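Local structure of putative tryptophan halogenase (Xanthomonas campestris pv. campestris, 6Y1W) at residues S291-Q296 against T404-D409. The protein is a flavin-dependent halogenase of the tryptophan halogenase family, thought to bind FAD and to act as a monooxygenase. Residues are numbered along the deposited sequence; the frame is centred on the assembly and turned at random.
Sequences SRYTDQ and TAFWRD. With BUD ((2S,3S)-butane-2,3-diol), chain I.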
loop_
_atom_site.group_PDB
_atom_site.type_symbol
_atom_site.label_atom_id
_atom_site.label_comp_id
_atom_site.label_asym_id
_atom_site.label_seq_id
_atom_site.Cartn_x
_atom_site.Cartn_y
_atom_site.Cartn_z
ATOM N N SER A 291 27.633 22.698 -8.912
ATOM C CA SER A 291 28.503 23.565 -9.697
ATOM C C SER A 291 28.055 25.017 -9.641
ATOM O O SER A 291 28.841 25.911 -9.962
ATOM C CB SER A 291 28.560 23.093 -11.158
ATOM O OG SER A 291 27.360 23.362 -11.901
ATOM N N ARG A 292 26.818 25.269 -9.241
ATOM C CA ARG A 292 26.331 26.635 -9.113
ATOM C C ARG A 292 26.765 27.284 -7.807
ATOM O O ARG A 292 26.654 28.506 -7.671
ATOM C CB ARG A 292 24.808 26.637 -9.260
ATOM C CG ARG A 292 24.392 25.979 -10.574
ATOM C CD ARG A 292 22.926 26.159 -10.844
ATOM N NE ARG A 292 22.135 25.489 -9.825
ATOM C CZ ARG A 292 21.505 26.120 -8.842
ATOM N NH1 ARG A 292 21.565 27.447 -8.748
ATOM N NH2 ARG A 292 20.812 25.425 -7.953
ATOM N N TYR A 293 27.289 26.508 -6.865
ATOM C CA TYR A 293 27.710 27.031 -5.573
ATOM C C TYR A 293 29.186 26.856 -5.278
ATOM O O TYR A 293 29.674 27.438 -4.305
ATOM C CB TYR A 293 26.903 26.376 -4.444
ATOM C CG TYR A 293 25.468 26.800 -4.421
ATOM C CD1 TYR A 293 24.505 26.122 -5.184
ATOM C CD2 TYR A 293 25.042 27.841 -3.605
ATOM C CE1 TYR A 293 23.203 26.488 -5.153
ATOM C CE2 TYR A 293 23.696 28.222 -3.564
ATOM C CZ TYR A 293 22.783 27.534 -4.343
ATOM O OH TYR A 293 21.471 27.904 -4.335
ATOM N N THR A 294 29.881 26.007 -6.014
ATOM C CA THR A 294 31.291 25.767 -5.764
ATOM C C THR A 294 31.906 25.240 -7.046
ATOM O O THR A 294 31.198 24.977 -8.018
ATOM C CB THR A 294 31.493 24.802 -4.601
ATOM O OG1 THR A 294 32.823 24.979 -4.092
ATOM C CG2 THR A 294 31.344 23.404 -5.086
ATOM N N ASP A 295 33.235 25.097 -7.053
ATOM C CA ASP A 295 33.915 24.610 -8.249
ATOM C C ASP A 295 34.635 23.296 -7.944
ATOM O O ASP A 295 34.750 22.880 -6.792
ATOM C CB ASP A 295 34.879 25.663 -8.815
ATOM C CG ASP A 295 36.136 25.848 -7.975
ATOM O OD1 ASP A 295 36.131 25.584 -6.760
ATOM O OD2 ASP A 295 37.142 26.304 -8.555
ATOM N N GLN A 296 35.070 22.620 -9.010
ATOM C CA GLN A 296 35.670 21.293 -8.859
ATOM C C GLN A 296 36.915 21.325 -7.983
ATOM O O GLN A 296 37.110 20.459 -7.119
ATOM C CB GLN A 296 35.999 20.716 -10.236
ATOM C CG GLN A 296 36.632 19.346 -10.140
ATOM C CD GLN A 296 36.985 18.786 -11.485
ATOM O OE1 GLN A 296 36.285 17.931 -12.005
ATOM N NE2 GLN A 296 38.081 19.262 -12.056
ATOM N N THR A 404 25.967 28.919 5.011
ATOM C CA THR A 404 26.409 29.208 3.658
ATOM C C THR A 404 25.181 29.574 2.838
ATOM O O THR A 404 24.027 29.288 3.238
ATOM C CB THR A 404 27.123 28.019 2.972
ATOM O OG1 THR A 404 26.142 26.992 2.701
ATOM C CG2 THR A 404 28.235 27.462 3.843
ATOM N N ALA A 405 25.418 30.264 1.714
ATOM C CA ALA A 405 24.318 30.610 0.822
ATOM C C ALA A 405 23.599 29.351 0.338
ATOM O O ALA A 405 22.366 29.331 0.211
ATOM C CB ALA A 405 24.845 31.406 -0.376
ATOM N N PHE A 406 24.363 28.286 0.082
ATOM C CA PHE A 406 23.790 26.998 -0.299
ATOM C C PHE A 406 22.754 26.520 0.721
ATOM O O PHE A 406 21.607 26.233 0.368
ATOM C CB PHE A 406 24.921 25.960 -0.449
ATOM C CG PHE A 406 24.420 24.560 -0.764
ATOM C CD1 PHE A 406 24.211 24.169 -2.067
ATOM C CD2 PHE A 406 24.231 23.663 0.254
ATOM C CE1 PHE A 406 23.766 22.856 -2.347
ATOM C CE2 PHE A 406 23.785 22.347 0.014
ATOM C CZ PHE A 406 23.567 21.949 -1.319
ATOM N N TRP A 407 23.114 26.491 2.006
ATOM C CA TRP A 407 22.146 26.017 2.999
ATOM C C TRP A 407 20.987 26.997 3.196
ATOM O O TRP A 407 19.860 26.571 3.459
ATOM C CB TRP A 407 22.841 25.729 4.336
ATOM C CG TRP A 407 23.693 24.496 4.205
ATOM C CD1 TRP A 407 25.073 24.432 4.249
ATOM C CD2 TRP A 407 23.238 23.153 3.927
ATOM N NE1 TRP A 407 25.482 23.115 4.056
ATOM C CE2 TRP A 407 24.379 22.329 3.834
ATOM C CE3 TRP A 407 21.972 22.577 3.767
ATOM C CZ2 TRP A 407 24.298 20.942 3.598
ATOM C CZ3 TRP A 407 21.892 21.157 3.530
ATOM C CH2 TRP A 407 23.047 20.389 3.436
ATOM N N ARG A 408 21.245 28.308 3.143
ATOM C CA ARG A 408 20.129 29.252 3.250
ATOM C C ARG A 408 19.150 29.051 2.109
ATOM O O ARG A 408 17.923 29.134 2.309
ATOM C CB ARG A 408 20.645 30.696 3.257
ATOM C CG ARG A 408 21.409 31.042 4.543
ATOM C CD ARG A 408 21.737 32.567 4.585
ATOM N NE ARG A 408 22.682 33.037 3.564
ATOM C CZ ARG A 408 24.018 32.992 3.636
ATOM N NH1 ARG A 408 24.638 32.417 4.676
ATOM N NH2 ARG A 408 24.748 33.510 2.653
ATOM N N ASP A 409 19.674 28.779 0.909
ATOM C CA ASP A 409 18.790 28.557 -0.239
ATOM C C ASP A 409 18.010 27.251 -0.079
ATOM O O ASP A 409 16.803 27.197 -0.357
ATOM C CB ASP A 409 19.576 28.527 -1.553
ATOM C CG ASP A 409 20.141 29.897 -1.946
ATOM O OD1 ASP A 409 19.861 30.920 -1.261
ATOM O OD2 ASP A 409 20.892 29.925 -2.925
HETATM C C1 BUD I . 33.631 22.837 -2.304
HETATM O O1 BUD I . 32.955 23.749 -0.237
HETATM C C2 BUD I . 32.488 23.010 -1.325
HETATM O O2 BUD I . 31.280 21.732 0.292
HETATM C C3 BUD I . 32.062 21.617 -0.850
HETATM C C4 BUD I . 31.207 20.950 -1.926
#
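Tyr293, in the loop between strand 283-289 and helix 296-306, lays one ring face against the start of helix 405-412, where Phe406 meets it edge-on. The two rings form a T-shaped pair, centroids 5.1 Å apart and planes at 89°, with Phe406 CD1 standing over the Tyr293 ring near its rim. In Phe406, CG is anti to the backbone N (chi1 177°), which brings CD1 over the tyrosine face. The tyrosine also lies close on the helix backbone: Tyr293 CE2 comes within 3.5 Å of Phe406 CA, and Tyr293 CD2 sits 3.7 Å from Phe406 CB. This is the tight part of the contact. Behind it, Phe406 is buried against Phe245 and Tyr396, while its CD2 covers the indole of Trp407, whose NE1 hydrogen-bonds to Asp269 O.

At the far end of the tyrosine the packing gives way to a single polar link near solvent. Tyr293 OH donates a short hydrogen bond, 2.5 Å, to Asp409 OD2, using the anti lone pair of a carboxylate turned 65° from the ring. Arg292 NH1 remains 6.4 Å from Asp409 OD2, too far for a salt bridge, though its charge may still favour the ionised carboxylate. The next residue after the tyrosine, Thr294, borders a bound butanediol through CB and CG2; the diol is also hydrogen-bonded to Asp269 OD2 and Ala271 N.

Thr404 starts the helix: Thr404 OG1 accepts from Trp407 N at 3.1 Å and donates to Arg270 O. The arrangement is thus a loop aromatic packed on the first turn of an N-capped helix, joining the loop that leaves interior strand 283-289 of the mixed sheet to helix 405-412 of this tryptophan halogenase fold.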